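PDB 7LR8: glycosyl hydrolase from Streptomyces cattleya, which probably hydrolyses the beta-1,4 linkage of the Man-GlcNAc disaccharide from the core of N-glycans, as a family GH5 subfamily 18 glycosidase. Local coordinates for residues Val223-Asn229 against His245-Val250. The protein carries 1 engineered substitution. Numbering follows the deposited sequence.
Sequences VHSWVFN and HAAYLV. With BMA (beta-D-mannopyranose), chain D; NAG (2-acetamido-2-deoxy-beta-D-glucopyranose), chain C.
Ser225 OG and His245 ND1 meet at 2.7 Å in a buried hydrogen bond between 223-229 and the helix, in which either atom could be the donor. A chi1 of -180° swings OG opposite the backbone N, beside the carbonyl carbon, and sets it at the rim of the imidazole, near its plane; it also lies 3.2 Å from Ala246 CA. Across the ring, Asn229 ND2 stands 3.0 Å from His245 NE2, the amide turned 71° from the imidazole; ND2 is hydrogen-bonded to Asp199 and OD1 to Thr231. Val227 CG1 rests on His245 CB at 3.8 Å. One helical turn after His245, Leu249 brings CD1 to 3.5 Å from His224 O, and its CB packs against Val223 CB. Strand 221-225 and helix 240-253 are a beta-alpha unit of the (beta/alpha)8 barrel of GH5 enzymes; the axes of 223-225 and 245-250 run nearly antiparallel (161°) and approach to 8.1 Å. Alternation along the chain sends Val223 and Ser225 outward to the helix, while His224 and Trp226 turn away from it, His224 bonding to Gln267. A type I turn from Trp226 to Asn229 carries two glycan-pocket residues. One face of the Trp226 indole lies under mannose O5, with CD1 3.2 Å from C6 of the GlcNAc, while NE1 bonds to Glu268. With Trp226 replaced by alanine, the mannose would probably lose this aromatic floor and Glu268 its indole N-H partner. Phe228 turns its ring edge to the sugars, CZ 3.4 Å from mannose O6.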
ATOM      1  N   VAL B 223       3.240  -0.022 -27.149  1.00 20.00           N
ATOM      2  CA  VAL B 223       3.711   1.346 -26.955  1.00 21.19           C
ATOM      3  C   VAL B 223       2.587   2.168 -26.338  1.00 18.19           C
ATOM      4  O   VAL B 223       1.398   1.949 -26.613  1.00 17.77           O
ATOM      5  CB  VAL B 223       4.199   1.997 -28.270  1.00 22.04           C
ATOM      6  CG1 VAL B 223       5.456   1.286 -28.777  1.00 24.24           C
ATOM      7  CG2 VAL B 223       3.107   1.974 -29.318  1.00 19.10           C
ATOM      8  N   HIS B 224       2.983   3.117 -25.486  1.00 17.50           N
ATOM      9  CA  HIS B 224       2.071   4.030 -24.806  1.00 18.50           C
ATOM     10  C   HIS B 224       2.479   5.450 -25.186  1.00 17.72           C
ATOM     11  O   HIS B 224       3.577   5.889 -24.825  1.00 19.33           O
ATOM     12  CB  HIS B 224       2.149   3.857 -23.286  1.00 20.37           C
ATOM     13  CG  HIS B 224       1.788   2.486 -22.795  1.00 16.62           C
ATOM     14  ND1 HIS B 224       2.180   2.024 -21.555  1.00 20.37           N
ATOM     15  CD2 HIS B 224       1.063   1.488 -23.357  1.00 17.57           C
ATOM     16  CE1 HIS B 224       1.712   0.802 -21.373  1.00 19.67           C
ATOM     17  NE2 HIS B 224       1.039   0.448 -22.456  1.00 18.01           N
ATOM     18  N   SER B 225       1.600   6.171 -25.899  1.00 18.08           N
ATOM     19  CA  SER B 225       1.959   7.457 -26.501  1.00 17.25           C
ATOM     20  C   SER B 225       1.361   8.618 -25.708  1.00 17.28           C
ATOM     21  O   SER B 225       0.137   8.801 -25.689  1.00 16.63           O
ATOM     22  CB  SER B 225       1.494   7.521 -27.948  1.00 18.01           C
ATOM     23  OG  SER B 225       1.861   8.775 -28.499  1.00 18.12           O
ATOM     24  N   TRP B 226       2.226   9.430 -25.104  1.00 15.53           N
ATOM     25  CA  TRP B 226       1.796  10.501 -24.204  1.00 16.49           C
ATOM     26  C   TRP B 226       2.584  11.763 -24.511  1.00 19.95           C
ATOM     27  O   TRP B 226       3.768  11.858 -24.162  1.00 20.68           O
ATOM     28  CB  TRP B 226       1.972  10.080 -22.744  1.00 18.40           C
ATOM     29  CG  TRP B 226       0.973   9.055 -22.367  1.00 17.95           C
ATOM     30  CD1 TRP B 226       1.184   7.711 -22.210  1.00 18.12           C
ATOM     31  CD2 TRP B 226      -0.414   9.277 -22.133  1.00 18.92           C
ATOM     32  NE1 TRP B 226       0.005   7.087 -21.868  1.00 20.27           N
ATOM     33  CE2 TRP B 226      -0.997   8.026 -21.841  1.00 18.53           C
ATOM     34  CE3 TRP B 226      -1.230  10.409 -22.175  1.00 20.03           C
ATOM     35  CZ2 TRP B 226      -2.352   7.889 -21.546  1.00 19.06           C
ATOM     36  CZ3 TRP B 226      -2.583  10.272 -21.885  1.00 20.29           C
ATOM     37  CH2 TRP B 226      -3.131   9.026 -21.587  1.00 20.04           C
ATOM     38  N   VAL B 227       1.918  12.747 -25.135  1.00 18.38           N
ATOM     39  CA  VAL B 227       2.616  13.933 -25.634  1.00 19.00           C
ATOM     40  C   VAL B 227       2.951  14.949 -24.551  1.00 20.97           C
ATOM     41  O   VAL B 227       3.531  15.993 -24.868  1.00 23.39           O
ATOM     42  CB  VAL B 227       1.810  14.603 -26.770  1.00 19.82           C
ATOM     43  CG1 VAL B 227       1.667  13.641 -27.943  1.00 20.40           C
ATOM     44  CG2 VAL B 227       0.447  15.073 -26.296  1.00 20.95           C
ATOM     45  N   PHE B 228       2.632  14.675 -23.278  1.00 19.94           N
ATOM     46  CA  PHE B 228       3.168  15.501 -22.202  1.00 21.69           C
ATOM     47  C   PHE B 228       4.610  15.135 -21.857  1.00 21.36           C
ATOM     48  O   PHE B 228       5.176  15.694 -20.909  1.00 22.82           O
ATOM     49  CB  PHE B 228       2.285  15.426 -20.940  1.00 22.22           C
ATOM     50  CG  PHE B 228       2.024  14.027 -20.426  1.00 25.46           C
ATOM     51  CD1 PHE B 228       3.064  13.173 -20.077  1.00 24.14           C
ATOM     52  CD2 PHE B 228       0.722  13.583 -20.258  1.00 26.79           C
ATOM     53  CE1 PHE B 228       2.809  11.894 -19.599  1.00 26.58           C
ATOM     54  CE2 PHE B 228       0.460  12.314 -19.787  1.00 26.57           C
ATOM     55  CZ  PHE B 228       1.506  11.466 -19.445  1.00 26.23           C
ATOM     56  N   ASN B 229       5.212  14.233 -22.622  1.00 22.88           N
ATOM     57  CA  ASN B 229       6.567  13.749 -22.393  1.00 23.99           C
ATOM     58  C   ASN B 229       7.642  14.696 -22.918  1.00 26.92           C
ATOM     59  O   ASN B 229       8.791  14.267 -23.088  1.00 24.68           O
ATOM     60  CB  ASN B 229       6.729  12.373 -23.040  1.00 22.28           C
ATOM     61  CG  ASN B 229       6.647  12.423 -24.552  1.00 23.20           C
ATOM     62  OD1 ASN B 229       6.506  13.500 -25.161  1.00 22.42           O
ATOM     63  ND2 ASN B 229       6.729  11.258 -25.176  1.00 19.62           N
ATOM     64  N   HIS B 245       2.960  11.677 -32.853  1.00 17.91           N
ATOM     65  CA  HIS B 245       3.806  11.031 -31.860  1.00 17.38           C
ATOM     66  C   HIS B 245       3.477   9.548 -31.727  1.00 20.23           C
ATOM     67  O   HIS B 245       4.382   8.714 -31.602  1.00 18.75           O
ATOM     68  CB  HIS B 245       3.682  11.746 -30.512  1.00 17.86           C
ATOM     69  CG  HIS B 245       4.580  11.172 -29.458  1.00 19.46           C
ATOM     70  ND1 HIS B 245       4.220  10.092 -28.674  1.00 18.73           N
ATOM     71  CD2 HIS B 245       5.847  11.491 -29.104  1.00 20.25           C
ATOM     72  CE1 HIS B 245       5.219   9.792 -27.864  1.00 19.81           C
ATOM     73  NE2 HIS B 245       6.221  10.615 -28.112  1.00 18.34           N
ATOM     74  N   ALA B 246       2.196   9.191 -31.763  1.00 21.46           N
ATOM     75  CA  ALA B 246       1.845   7.784 -31.593  1.00 19.09           C
ATOM     76  C   ALA B 246       2.272   6.950 -32.800  1.00 20.81           C
ATOM     77  O   ALA B 246       2.766   5.827 -32.636  1.00 21.30           O
ATOM     78  CB  ALA B 246       0.346   7.645 -31.330  1.00 18.21           C
ATOM     79  N   ALA B 247       2.087   7.474 -34.020  1.00 22.00           N
ATOM     80  CA  ALA B 247       2.586   6.787 -35.210  1.00 21.66           C
ATOM     81  C   ALA B 247       4.105   6.658 -35.169  1.00 23.13           C
ATOM     82  O   ALA B 247       4.668   5.657 -35.622  1.00 21.22           O
ATOM     83  CB  ALA B 247       2.145   7.533 -36.476  1.00 19.07           C
ATOM     84  N   TYR B 248       4.789   7.670 -34.635  1.00 17.15           N
ATOM     85  CA  TYR B 248       6.237   7.575 -34.472  1.00 20.72           C
ATOM     86  C   TYR B 248       6.629   6.397 -33.588  1.00 21.43           C
ATOM     87  O   TYR B 248       7.550   5.639 -33.917  1.00 22.48           O
ATOM     88  CB  TYR B 248       6.768   8.859 -33.863  1.00 23.59           C
ATOM     89  CG  TYR B 248       8.218   8.796 -33.440  1.00 20.06           C
ATOM     90  CD1 TYR B 248       9.213   8.470 -34.352  1.00 21.62           C
ATOM     91  CD2 TYR B 248       8.595   9.121 -32.149  1.00 21.06           C
ATOM     92  CE1 TYR B 248      10.549   8.438 -33.976  1.00 19.70           C
ATOM     93  CE2 TYR B 248       9.925   9.103 -31.767  1.00 20.44           C
ATOM     94  CZ  TYR B 248      10.894   8.762 -32.681  1.00 23.90           C
ATOM     95  OH  TYR B 248      12.219   8.748 -32.299  1.00 24.30           O
ATOM     96  N   LEU B 249       5.994   6.265 -32.424  1.00 20.35           N
ATOM     97  CA  LEU B 249       6.366   5.165 -31.538  1.00 19.79           C
ATOM     98  C   LEU B 249       6.107   3.825 -32.212  1.00 20.41           C
ATOM     99  O   LEU B 249       6.887   2.877 -32.051  1.00 21.52           O
ATOM    100  CB  LEU B 249       5.608   5.260 -30.213  1.00 22.41           C
ATOM    101  CG  LEU B 249       6.094   6.267 -29.174  1.00 25.22           C
ATOM    102  CD1 LEU B 249       5.273   6.093 -27.905  1.00 26.51           C
ATOM    103  CD2 LEU B 249       7.587   6.101 -28.891  1.00 26.59           C
ATOM    104  N   VAL B 250       5.020   3.736 -32.984  1.00 21.06           N
ATOM    105  CA  VAL B 250       4.703   2.504 -33.703  1.00 20.98           C
ATOM    106  C   VAL B 250       5.832   2.146 -34.659  1.00 22.88           C
ATOM    107  O   VAL B 250       6.338   1.018 -34.655  1.00 24.75           O
ATOM    108  CB  VAL B 250       3.358   2.648 -34.444  1.00 19.51           C
ATOM    109  CG1 VAL B 250       3.172   1.539 -35.497  1.00 22.32           C
ATOM    110  CG2 VAL B 250       2.197   2.663 -33.454  1.00 22.26           C
TER
HETATM  111  C1  BMA D   2       0.197   6.247 -18.202  1.00 29.52           C
HETATM  112  C2  BMA D   2      -0.921   5.278 -17.702  1.00 34.24           C
HETATM  113  C3  BMA D   2      -1.504   5.828 -16.416  1.00 23.19           C
HETATM  114  C4  BMA D   2      -1.816   7.380 -16.568  1.00 19.39           C
HETATM  115  C5  BMA D   2      -1.654   7.848 -18.042  1.00 24.61           C
HETATM  116  C6  BMA D   2      -1.839   9.338 -18.226  1.00 17.73           C
HETATM  117  O2  BMA D   2      -0.421   3.971 -17.466  1.00 26.54           O
HETATM  118  O3  BMA D   2      -0.641   5.526 -15.291  1.00 29.37           O
HETATM  119  O4  BMA D   2      -3.134   7.602 -16.148  1.00 21.43           O
HETATM  120  O5  BMA D   2      -0.316   7.567 -18.495  1.00 27.47           O
HETATM  121  O6  BMA D   2      -0.820   9.999 -17.437  1.00 27.13           O
HETATM  122  C1  NAG C   1       4.408   8.955 -16.399  1.00 38.13           C
HETATM  123  C2  NAG C   1       3.306   8.856 -15.344  1.00 40.71           C
HETATM  124  C3  NAG C   1       2.445   7.609 -15.584  1.00 30.03           C
HETATM  125  C4  NAG C   1       1.956   7.542 -17.030  1.00 30.50           C
HETATM  126  C5  NAG C   1       3.170   7.657 -17.954  1.00 34.14           C
HETATM  127  C6  NAG C   1       2.857   7.647 -19.430  1.00 31.73           C
HETATM  128  C7  NAG C   1       3.492   9.620 -13.008  1.00 40.71           C
HETATM  129  C8  NAG C   1       4.232   9.454 -11.709  1.00 26.05           C
HETATM  130  N2  NAG C   1       3.890   8.831 -14.012  1.00 45.91           N
HETATM  131  O1  NAG C   1       5.084  10.157 -16.231  1.00 33.50           O
HETATM  132  O3  NAG C   1       1.341   7.600 -14.688  1.00 21.49           O
HETATM  133  O4  NAG C   1       1.265   6.305 -17.210  1.00 26.35           O
HETATM  134  O5  NAG C   1       3.836   8.899 -17.697  1.00 37.81           O
HETATM  135  O6  NAG C   1       4.052   7.597 -20.199  1.00 32.44           O
HETATM  136  O7  NAG C   1       2.571  10.425 -13.136  1.00 37.21           O